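Local coordinates for protein mannitol dehydrogenase (Helicobacter pylori, PDB 3TWO) that probably reduces cinnamaldehydes to cinnamyl alcohols, or catalyses the reverse oxidation, as a zinc-containing dehydrogenase that uses NADP(H), at residues G184-V197 with V205-M219. Sequence-based numbering, arbitrary orientation.
With NDP (NADPH dihydro-nicotinamide-adenine-dinucleotide phosphate), chain F.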
ATOM      1  N   GLY B 184       4.198 -10.851 -14.669  1.00 23.57           N
ATOM      2  CA  GLY B 184       5.216 -11.892 -14.599  1.00 24.30           C
ATOM      3  C   GLY B 184       4.572 -13.247 -14.871  1.00 25.16           C
ATOM      4  O   GLY B 184       3.851 -13.766 -14.044  1.00 25.65           O
ATOM      5  N   PHE B 185       4.796 -13.808 -16.058  1.00 26.70           N
ATOM      6  CA  PHE B 185       4.041 -14.991 -16.457  1.00 26.00           C
ATOM      7  C   PHE B 185       4.915 -16.230 -16.357  1.00 26.61           C
ATOM      8  O   PHE B 185       5.154 -16.909 -17.360  1.00 25.47           O
ATOM      9  CB  PHE B 185       3.463 -14.798 -17.883  1.00 26.41           C
ATOM     10  CG  PHE B 185       2.517 -15.890 -18.348  1.00 25.38           C
ATOM     11  CD1 PHE B 185       1.527 -16.416 -17.492  1.00 24.36           C
ATOM     12  CD2 PHE B 185       2.555 -16.331 -19.691  1.00 23.89           C
ATOM     13  CE1 PHE B 185       0.585 -17.401 -17.958  1.00 22.15           C
ATOM     14  CE2 PHE B 185       1.663 -17.324 -20.148  1.00 22.29           C
ATOM     15  CZ  PHE B 185       0.647 -17.838 -19.266  1.00 23.50           C
ATOM     16  N   GLY B 186       5.381 -16.510 -15.135  1.00 25.90           N
ATOM     17  CA  GLY B 186       6.336 -17.599 -14.903  1.00 25.43           C
ATOM     18  C   GLY B 186       5.691 -18.675 -14.042  1.00 25.36           C
ATOM     19  O   GLY B 186       4.525 -19.051 -14.251  1.00 24.81           O
ATOM     20  N   GLY B 187       6.442 -19.186 -13.076  1.00 23.91           N
ATOM     21  CA  GLY B 187       5.884 -20.230 -12.157  1.00 24.75           C
ATOM     22  C   GLY B 187       4.719 -19.733 -11.326  1.00 25.10           C
ATOM     23  O   GLY B 187       3.619 -20.294 -11.403  1.00 25.64           O
ATOM     24  N   LEU B 188       4.924 -18.680 -10.530  1.00 24.96           N
ATOM     25  CA  LEU B 188       3.818 -18.118  -9.764  1.00 25.64           C
ATOM     26  C   LEU B 188       2.741 -17.542 -10.714  1.00 25.42           C
ATOM     27  O   LEU B 188       1.532 -17.795 -10.528  1.00 25.85           O
ATOM     28  CB  LEU B 188       4.299 -17.060  -8.757  1.00 24.63           C
ATOM     29  CG  LEU B 188       4.676 -17.616  -7.390  1.00 26.57           C
ATOM     30  CD1 LEU B 188       5.897 -18.564  -7.478  1.00 21.15           C
ATOM     31  CD2 LEU B 188       4.980 -16.392  -6.427  1.00 22.62           C
ATOM     32  N   GLY B 189       3.181 -16.826 -11.747  1.00 24.97           N
ATOM     33  CA  GLY B 189       2.252 -16.159 -12.650  1.00 25.08           C
ATOM     34  C   GLY B 189       1.216 -17.089 -13.246  1.00 25.87           C
ATOM     35  O   GLY B 189       0.021 -16.810 -13.231  1.00 26.23           O
ATOM     36  N   SER B 190       1.671 -18.181 -13.844  1.00 26.37           N
ATOM     37  CA  SER B 190       0.741 -19.151 -14.416  1.00 27.62           C
ATOM     38  C   SER B 190      -0.197 -19.773 -13.357  1.00 27.09           C
ATOM     39  O   SER B 190      -1.373 -20.033 -13.651  1.00 28.54           O
ATOM     40  CB  SER B 190       1.511 -20.261 -15.168  1.00 27.34           C
ATOM     41  OG  SER B 190       2.277 -20.996 -14.242  1.00 26.18           O
ATOM     42  N   MET B 191       0.285 -20.059 -12.146  1.00 26.63           N
ATOM     43  CA  MET B 191      -0.692 -20.480 -11.083  1.00 25.59           C
ATOM     44  C   MET B 191      -1.772 -19.391 -10.812  1.00 24.81           C
ATOM     45  O   MET B 191      -2.974 -19.707 -10.667  1.00 23.85           O
ATOM     46  CB  MET B 191       0.026 -20.846  -9.761  1.00 23.90           C
ATOM     47  CG  MET B 191       0.807 -22.137  -9.854  1.00 25.18           C
ATOM     48  SD  MET B 191      -0.111 -23.485 -10.637  1.00 28.34           S
ATOM     49  CE  MET B 191      -1.532 -23.771  -9.576  1.00 24.18           C
ATOM     50  N   ALA B 192      -1.337 -18.126 -10.719  1.00 24.28           N
ATOM     51  CA  ALA B 192      -2.285 -16.953 -10.459  1.00 23.62           C
ATOM     52  C   ALA B 192      -3.321 -16.902 -11.577  1.00 24.50           C
ATOM     53  O   ALA B 192      -4.533 -16.752 -11.337  1.00 25.38           O
ATOM     54  CB  ALA B 192      -1.522 -15.619 -10.489  1.00 20.71           C
ATOM     55  N   VAL B 193      -2.829 -17.002 -12.817  1.00 24.11           N
ATOM     56  CA  VAL B 193      -3.715 -17.103 -13.978  1.00 24.32           C
ATOM     57  C   VAL B 193      -4.770 -18.235 -13.866  1.00 26.24           C
ATOM     58  O   VAL B 193      -5.956 -18.000 -14.042  1.00 24.67           O
ATOM     59  CB  VAL B 193      -2.920 -17.216 -15.308  1.00 24.17           C
ATOM     60  CG1 VAL B 193      -3.908 -17.635 -16.483  1.00 24.61           C
ATOM     61  CG2 VAL B 193      -2.256 -15.892 -15.665  1.00 21.35           C
ATOM     62  N   LYS B 194      -4.332 -19.460 -13.558  1.00 26.90           N
ATOM     63  CA  LYS B 194      -5.250 -20.573 -13.444  1.00 28.61           C
ATOM     64  C   LYS B 194      -6.284 -20.394 -12.345  1.00 28.56           C
ATOM     65  O   LYS B 194      -7.464 -20.634 -12.576  1.00 29.07           O
ATOM     66  CB  LYS B 194      -4.512 -21.899 -13.262  1.00 28.65           C
ATOM     67  CG  LYS B 194      -3.722 -22.275 -14.526  1.00 31.28           C
ATOM     68  CD  LYS B 194      -2.501 -23.130 -14.172  1.00 32.64           C
ATOM     69  CE  LYS B 194      -1.952 -23.865 -15.376  1.00 32.35           C
ATOM     70  NZ  LYS B 194      -2.582 -25.192 -15.460  1.00 33.83           N
ATOM     71  N   TYR B 195      -5.844 -19.977 -11.165  1.00 27.04           N
ATOM     72  CA  TYR B 195      -6.773 -19.775 -10.070  1.00 26.77           C
ATOM     73  C   TYR B 195      -7.753 -18.664 -10.440  1.00 25.87           C
ATOM     74  O   TYR B 195      -8.935 -18.825 -10.244  1.00 26.87           O
ATOM     75  CB  TYR B 195      -6.037 -19.424  -8.734  1.00 24.39           C
ATOM     76  CG  TYR B 195      -5.273 -20.603  -8.134  1.00 26.15           C
ATOM     77  CD1 TYR B 195      -3.950 -20.454  -7.646  1.00 26.07           C
ATOM     78  CD2 TYR B 195      -5.875 -21.856  -8.036  1.00 27.84           C
ATOM     79  CE1 TYR B 195      -3.245 -21.526  -7.131  1.00 23.50           C
ATOM     80  CE2 TYR B 195      -5.211 -22.926  -7.482  1.00 27.33           C
ATOM     81  CZ  TYR B 195      -3.883 -22.762  -7.045  1.00 27.40           C
ATOM     82  OH  TYR B 195      -3.233 -23.875  -6.534  1.00 23.95           O
ATOM     83  N   ALA B 196      -7.259 -17.527 -10.934  1.00 25.44           N
ATOM     84  CA  ALA B 196      -8.204 -16.395 -11.232  1.00 26.38           C
ATOM     85  C   ALA B 196      -9.214 -16.767 -12.273  1.00 27.18           C
ATOM     86  O   ALA B 196     -10.377 -16.457 -12.112  1.00 28.48           O
ATOM     87  CB  ALA B 196      -7.476 -15.102 -11.610  1.00 25.41           C
ATOM     88  N   VAL B 197      -8.793 -17.488 -13.311  1.00 26.29           N
ATOM     89  CA  VAL B 197      -9.750 -17.980 -14.300  1.00 26.67           C
ATOM     90  C   VAL B 197     -10.754 -18.958 -13.650  1.00 28.61           C
ATOM     91  O   VAL B 197     -11.954 -18.819 -13.869  1.00 29.18           O
ATOM     92  CB  VAL B 197      -9.080 -18.735 -15.484  1.00 25.66           C
ATOM     93  CG1 VAL B 197     -10.198 -19.372 -16.477  1.00 27.86           C
ATOM     94  CG2 VAL B 197      -8.162 -17.839 -16.229  1.00 25.30           C
ATOM     95  N   VAL B 205      -2.676 -10.676 -18.697  1.00 25.86           N
ATOM     96  CA  VAL B 205      -1.324 -11.048 -18.313  1.00 25.58           C
ATOM     97  C   VAL B 205      -0.315  -9.984 -18.808  1.00 26.02           C
ATOM     98  O   VAL B 205      -0.454  -9.414 -19.921  1.00 25.12           O
ATOM     99  CB  VAL B 205      -0.994 -12.467 -18.867  1.00 26.66           C
ATOM    100  CG1 VAL B 205       0.483 -12.784 -18.788  1.00 23.16           C
ATOM    101  CG2 VAL B 205      -1.789 -13.490 -18.099  1.00 24.88           C
ATOM    102  N   PHE B 206       0.703  -9.722 -18.002  1.00 25.48           N
ATOM    103  CA  PHE B 206       1.750  -8.764 -18.440  1.00 26.77           C
ATOM    104  C   PHE B 206       3.026  -9.533 -18.421  1.00 26.15           C
ATOM    105  O   PHE B 206       3.402 -10.016 -17.354  1.00 25.67           O
ATOM    106  CB  PHE B 206       1.868  -7.557 -17.490  1.00 25.33           C
ATOM    107  CG  PHE B 206       0.602  -6.730 -17.417  1.00 25.57           C
ATOM    108  CD1 PHE B 206      -0.454  -7.108 -16.593  1.00 27.94           C
ATOM    109  CD2 PHE B 206       0.473  -5.579 -18.167  1.00 27.96           C
ATOM    110  CE1 PHE B 206      -1.653  -6.300 -16.524  1.00 28.14           C
ATOM    111  CE2 PHE B 206      -0.697  -4.792 -18.132  1.00 27.14           C
ATOM    112  CZ  PHE B 206      -1.751  -5.163 -17.317  1.00 25.17           C
ATOM    113  N   ALA B 207       3.663  -9.666 -19.579  1.00 25.42           N
ATOM    114  CA  ALA B 207       4.941 -10.422 -19.713  1.00 26.32           C
ATOM    115  C   ALA B 207       5.942  -9.453 -20.397  1.00 27.07           C
ATOM    116  O   ALA B 207       5.612  -8.265 -20.514  1.00 26.90           O
ATOM    117  CB  ALA B 207       4.737 -11.743 -20.524  1.00 25.00           C
ATOM    118  N   ARG B 208       7.141  -9.924 -20.811  1.00 26.08           N
ATOM    119  CA  ARG B 208       8.094  -9.048 -21.487  1.00 27.99           C
ATOM    120  C   ARG B 208       8.176  -9.345 -22.996  1.00 30.07           C
ATOM    121  O   ARG B 208       8.756  -8.554 -23.762  1.00 30.65           O
ATOM    122  CB  ARG B 208       9.505  -9.089 -20.824  1.00 27.57           C
ATOM    123  CG  ARG B 208       9.500  -8.521 -19.370  1.00 25.81           C
ATOM    124  CD  ARG B 208      10.957  -8.356 -18.835  1.00 25.38           C
ATOM    125  NE  ARG B 208      11.629  -9.645 -18.597  1.00 26.95           N
ATOM    126  CZ  ARG B 208      12.816  -9.724 -18.014  1.00 30.18           C
ATOM    127  NH1 ARG B 208      13.426  -8.593 -17.691  1.00 27.62           N
ATOM    128  NH2 ARG B 208      13.418 -10.910 -17.772  1.00 28.22           N
ATOM    129  N   ASN B 209       7.557 -10.441 -23.447  1.00 29.96           N
ATOM    130  CA  ASN B 209       7.438 -10.637 -24.889  1.00 31.35           C
ATOM    131  C   ASN B 209       6.260 -11.567 -25.095  1.00 31.91           C
ATOM    132  O   ASN B 209       5.566 -11.903 -24.135  1.00 29.16           O
ATOM    133  CB  ASN B 209       8.740 -11.270 -25.404  1.00 31.78           C
ATOM    134  CG  ASN B 209       9.169 -12.473 -24.522  1.00 30.29           C
ATOM    135  OD1 ASN B 209       8.451 -13.449 -24.448  1.00 29.79           O
ATOM    136  ND2 ASN B 209      10.312 -12.372 -23.837  1.00 28.26           N
ATOM    137  N   GLU B 210       6.067 -12.034 -26.335  1.00 33.15           N
ATOM    138  CA  GLU B 210       4.911 -12.843 -26.661  1.00 33.26           C
ATOM    139  C   GLU B 210       5.233 -14.309 -26.819  1.00 34.23           C
ATOM    140  O   GLU B 210       4.412 -15.063 -27.380  1.00 33.96           O
ATOM    141  CB  GLU B 210       4.242 -12.317 -27.932  1.00 35.20           C
ATOM    142  CG  GLU B 210       3.674 -10.920 -27.729  1.00 36.53           C
ATOM    143  CD  GLU B 210       2.615 -10.537 -28.760  1.00 42.60           C
ATOM    144  OE1 GLU B 210       2.597 -11.082 -29.868  1.00 40.62           O
ATOM    145  OE2 GLU B 210       1.761  -9.679 -28.446  1.00 45.73           O
ATOM    146  N   HIS B 211       6.377 -14.752 -26.265  1.00 33.99           N
ATOM    147  CA  HIS B 211       6.754 -16.157 -26.433  1.00 34.28           C
ATOM    148  C   HIS B 211       5.734 -17.157 -25.872  1.00 33.41           C
ATOM    149  O   HIS B 211       5.601 -18.266 -26.407  1.00 34.41           O
ATOM    150  CB  HIS B 211       8.193 -16.505 -25.941  1.00 33.47           C
ATOM    151  CG  HIS B 211       9.282 -15.711 -26.596  1.00 37.14           C
ATOM    152  ND1 HIS B 211      10.518 -15.531 -26.005  1.00 40.05           N
ATOM    153  CD2 HIS B 211       9.312 -15.003 -27.756  1.00 38.41           C
ATOM    154  CE1 HIS B 211      11.265 -14.762 -26.778  1.00 41.42           C
ATOM    155  NE2 HIS B 211      10.559 -14.433 -27.848  1.00 39.28           N
ATOM    156  N   LYS B 212       5.021 -16.777 -24.820  1.00 31.95           N
ATOM    157  CA  LYS B 212       4.029 -17.671 -24.208  1.00 32.42           C
ATOM    158  C   LYS B 212       2.580 -17.166 -24.334  1.00 32.28           C
ATOM    159  O   LYS B 212       1.701 -17.618 -23.617  1.00 32.10           O
ATOM    160  CB  LYS B 212       4.408 -17.919 -22.740  1.00 31.40           C
ATOM    161  CG  LYS B 212       5.850 -18.466 -22.631  1.00 33.73           C
ATOM    162  CD  LYS B 212       6.316 -18.752 -21.184  1.00 32.01           C
ATOM    163  CE  LYS B 212       6.378 -17.509 -20.339  1.00 28.34           C
ATOM    164  NZ  LYS B 212       7.166 -17.797 -19.059  1.00 27.44           N
ATOM    165  N   LYS B 213       2.331 -16.241 -25.253  1.00 31.83           N
ATOM    166  CA  LYS B 213       0.973 -15.717 -25.427  1.00 32.62           C
ATOM    167  C   LYS B 213      -0.053 -16.843 -25.717  1.00 33.56           C
ATOM    168  O   LYS B 213      -1.116 -16.863 -25.120  1.00 33.81           O
ATOM    169  CB  LYS B 213       0.949 -14.670 -26.536  1.00 33.36           C
ATOM    170  CG  LYS B 213      -0.408 -14.258 -26.937  1.00 32.60           C
ATOM    171  CD  LYS B 213      -0.393 -12.970 -27.695  1.00 33.68           C
ATOM    172  CE  LYS B 213      -1.874 -12.432 -27.805  1.00 33.30           C
ATOM    173  NZ  LYS B 213      -1.881 -11.409 -28.838  1.00 33.71           N
ATOM    174  N   GLN B 214       0.282 -17.777 -26.612  1.00 33.61           N
ATOM    175  CA  GLN B 214      -0.580 -18.932 -26.892  1.00 34.77           C
ATOM    176  C   GLN B 214      -0.869 -19.754 -25.664  1.00 33.34           C
ATOM    177  O   GLN B 214      -1.984 -20.205 -25.511  1.00 33.25           O
ATOM    178  CB  GLN B 214       0.009 -19.873 -27.968  1.00 34.42           C
ATOM    179  CG  GLN B 214      -0.160 -19.332 -29.428  1.00 43.12           C
ATOM    180  CD  GLN B 214      -1.614 -18.804 -29.743  1.00 47.08           C
ATOM    181  OE1 GLN B 214      -1.784 -17.608 -30.018  1.00 51.99           O
ATOM    182  NE2 GLN B 214      -2.628 -19.677 -29.658  1.00 39.35           N
ATOM    183  N   ASP B 215       0.116 -19.975 -24.802  1.00 32.46           N
ATOM    184  CA  ASP B 215      -0.215 -20.685 -23.545  1.00 33.57           C
ATOM    185  C   ASP B 215      -1.164 -19.839 -22.682  1.00 32.70           C
ATOM    186  O   ASP B 215      -2.064 -20.387 -22.063  1.00 33.87           O
ATOM    187  CB  ASP B 215       0.995 -21.096 -22.724  1.00 32.95           C
ATOM    188  CG  ASP B 215       2.087 -21.709 -23.562  1.00 36.07           C
ATOM    189  OD1 ASP B 215       2.128 -22.947 -23.741  1.00 41.17           O
ATOM    190  OD2 ASP B 215       2.903 -20.937 -24.056  1.00 40.17           O
ATOM    191  N   ALA B 216      -0.988 -18.515 -22.680  1.00 32.18           N
ATOM    192  CA  ALA B 216      -1.912 -17.636 -21.928  1.00 31.71           C
ATOM    193  C   ALA B 216      -3.344 -17.828 -22.447  1.00 31.47           C
ATOM    194  O   ALA B 216      -4.261 -18.113 -21.683  1.00 30.27           O
ATOM    195  CB  ALA B 216      -1.508 -16.211 -22.062  1.00 30.38           C
ATOM    196  N   LEU B 217      -3.499 -17.732 -23.759  1.00 31.66           N
ATOM    197  CA  LEU B 217      -4.810 -17.856 -24.391  1.00 33.48           C
ATOM    198  C   LEU B 217      -5.415 -19.201 -24.088  1.00 33.68           C
ATOM    199  O   LEU B 217      -6.590 -19.319 -23.754  1.00 33.10           O
ATOM    200  CB  LEU B 217      -4.710 -17.606 -25.923  1.00 34.49           C
ATOM    201  CG  LEU B 217      -4.356 -16.178 -26.388  1.00 35.10           C
ATOM    202  CD1 LEU B 217      -4.209 -16.205 -27.947  1.00 35.73           C
ATOM    203  CD2 LEU B 217      -5.492 -15.220 -26.043  1.00 38.54           C
ATOM    204  N   SER B 218      -4.574 -20.213 -24.106  1.00 33.96           N
ATOM    205  CA  SER B 218      -5.037 -21.549 -23.855  1.00 35.68           C
ATOM    206  C   SER B 218      -5.536 -21.682 -22.387  1.00 34.83           C
ATOM    207  O   SER B 218      -6.435 -22.469 -22.084  1.00 34.50           O
ATOM    208  CB  SER B 218      -3.875 -22.479 -24.120  1.00 35.92           C
ATOM    209  OG  SER B 218      -4.322 -23.771 -23.965  1.00 40.63           O
ATOM    210  N   MET B 219      -4.941 -20.906 -21.494  1.00 32.68           N
ATOM    211  CA  MET B 219      -5.412 -20.836 -20.100  1.00 31.87           C
ATOM    212  C   MET B 219      -6.702 -19.999 -19.877  1.00 31.95           C
ATOM    213  O   MET B 219      -7.200 -19.940 -18.743  1.00 32.47           O
ATOM    214  CB  MET B 219      -4.321 -20.289 -19.201  1.00 30.56           C
ATOM    215  CG  MET B 219      -3.197 -21.274 -19.006  1.00 33.67           C
ATOM    216  SD  MET B 219      -1.822 -20.472 -18.154  1.00 33.44           S
ATOM    217  CE  MET B 219      -0.532 -21.585 -18.714  1.00 30.49           C
TER
HETATM  218  PA  NDP F 602      10.012 -17.452 -12.340  1.00 22.95           P
HETATM  219  O1A NDP F 602      11.124 -16.840 -13.083  1.00 23.98           O
HETATM  220  O2A NDP F 602       9.056 -18.587 -12.869  1.00 22.23           O
HETATM  221  O5B NDP F 602       8.959 -16.433 -13.056  1.00 18.73           O
HETATM  222  C5B NDP F 602       9.225 -14.934 -13.171  1.00 22.07           C
HETATM  223  C4B NDP F 602       8.479 -14.424 -14.398  1.00 24.96           C
HETATM  224  O4B NDP F 602       8.399 -12.944 -14.540  1.00 25.16           O
HETATM  225  C3B NDP F 602       9.171 -14.976 -15.665  1.00 23.70           C
HETATM  226  O3B NDP F 602       8.115 -15.510 -16.550  1.00 23.91           O
HETATM  227  C2B NDP F 602       9.821 -13.704 -16.274  1.00 22.89           C
HETATM  228  O2B NDP F 602       9.832 -13.898 -17.701  1.00 25.27           O
HETATM  229  C1B NDP F 602       8.776 -12.613 -15.942  1.00 23.88           C
HETATM  230  N9A NDP F 602       9.366 -11.268 -15.754  1.00 24.84           N
HETATM  231  C8A NDP F 602      10.605 -11.017 -15.274  1.00 22.01           C
HETATM  232  N7A NDP F 602      10.729  -9.701 -15.204  1.00 25.59           N
HETATM  233  C5A NDP F 602       9.603  -9.133 -15.625  1.00 21.63           C
HETATM  234  C6A NDP F 602       9.188  -7.821 -15.760  1.00 24.86           C
HETATM  235  N6A NDP F 602       9.982  -6.739 -15.451  1.00 25.24           N
HETATM  236  N1A NDP F 602       7.964  -7.633 -16.241  1.00 23.55           N
HETATM  237  C2A NDP F 602       7.141  -8.613 -16.546  1.00 24.21           C
HETATM  238  N3A NDP F 602       7.502  -9.867 -16.414  1.00 24.17           N
HETATM  239  C4A NDP F 602       8.741 -10.137 -15.967  1.00 22.90           C
HETATM  240  O3  NDP F 602       9.652 -16.843 -10.929  1.00 23.21           O
HETATM  241  PN  NDP F 602       8.699 -17.440  -9.896  1.00 23.94           P
HETATM  242  O1N NDP F 602       7.291 -17.412 -10.352  1.00 25.77           O
HETATM  243  O2N NDP F 602       9.170 -18.761  -9.232  1.00 24.60           O
HETATM  244  O5D NDP F 602       8.870 -16.394  -8.731  1.00 21.35           O
HETATM  245  C5D NDP F 602       8.712 -14.934  -9.077  1.00 17.90           C
HETATM  246  C4D NDP F 602       9.147 -14.027  -7.850  1.00 18.11           C
HETATM  247  O4D NDP F 602       8.224 -14.430  -6.820  1.00 19.25           O
HETATM  248  C3D NDP F 602      10.579 -14.265  -7.297  1.00 19.29           C
HETATM  249  O3D NDP F 602      11.142 -12.978  -6.920  1.00 20.85           O
HETATM  250  C2D NDP F 602      10.292 -15.194  -6.095  1.00 20.46           C
HETATM  251  O2D NDP F 602      11.262 -15.035  -5.120  1.00 20.71           O
HETATM  252  C1D NDP F 602       8.969 -14.576  -5.583  1.00 21.96           C
HETATM  253  N1N NDP F 602       8.212 -15.442  -4.618  1.00 23.42           N
HETATM  254  C2N NDP F 602       7.612 -14.819  -3.500  1.00 26.26           C
HETATM  255  C3N NDP F 602       6.898 -15.565  -2.576  1.00 25.22           C
HETATM  256  C7N NDP F 602       6.192 -14.844  -1.431  1.00 26.91           C
HETATM  257  O7N NDP F 602       5.909 -13.638  -1.519  1.00 25.37           O
HETATM  258  N7N NDP F 602       5.690 -15.645  -0.498  1.00 21.73           N
HETATM  259  C4N NDP F 602       6.808 -16.968  -2.738  1.00 27.05           C
HETATM  260  C5N NDP F 602       7.373 -17.607  -3.880  1.00 22.11           C
HETATM  261  C6N NDP F 602       8.078 -16.867  -4.806  1.00 20.61           C
HETATM  262  P2B NDP F 602      11.045 -13.517 -18.611  1.00 24.32           P
HETATM  263  O1X NDP F 602      11.290 -14.859 -19.521  1.00 23.87           O
HETATM  264  O2X NDP F 602      10.764 -12.266 -19.322  1.00 23.96           O
HETATM  265  O3X NDP F 602      12.324 -13.396 -17.675  1.00 26.69           O
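Phe-185 reaches from the glycine-rich turn toward helix 213-218, its CG anti to the backbone N (chi1 -173°). Val-205 CG1 packs 3.7 Å from Phe-185 CB at the ring's base; at its far end Met-219 SD lies at the edge, 3.8 Å from Phe-185 CZ, in a Met-aromatic contact, and Ala-216, small enough to let the helix come close, brings its CA to 3.7 Å from Phe-185 CZ. Val-193, further along helix 187-198, presses CG2 tightly on Val-205 CG2 and sets CG1 against Met-219 CB. This is the Rossmann beta-alpha-beta unit, its parallel strands linked by Gly-184 N to Phe-206 O (2.9 Å). Its GxGxxG-type turn places Gly-187 N on O2A and Leu-188 N on O1N of the NADPH diphosphate bridge. Gly-186, without a side chain, lets the ribose approach, its CA 3.2 Å from NADPH O3B. Past strand 202-206, Arg-208 grips the 2'-phosphate through NE and NH2, its guanidinium face over adenine N7A, consistent with NADP(H) use. Lys-212 is long enough to run beside the Phe-185 ring and donate from NZ to Phe-185 O (2.8 Å); Lys-336 O also accepts from NZ. One turn into the helix, Ser-190 OG bonds Gly-186 O, which also accepts from Ser-190 N. Phe-337 meets the Phe-185 ring edge-to-face.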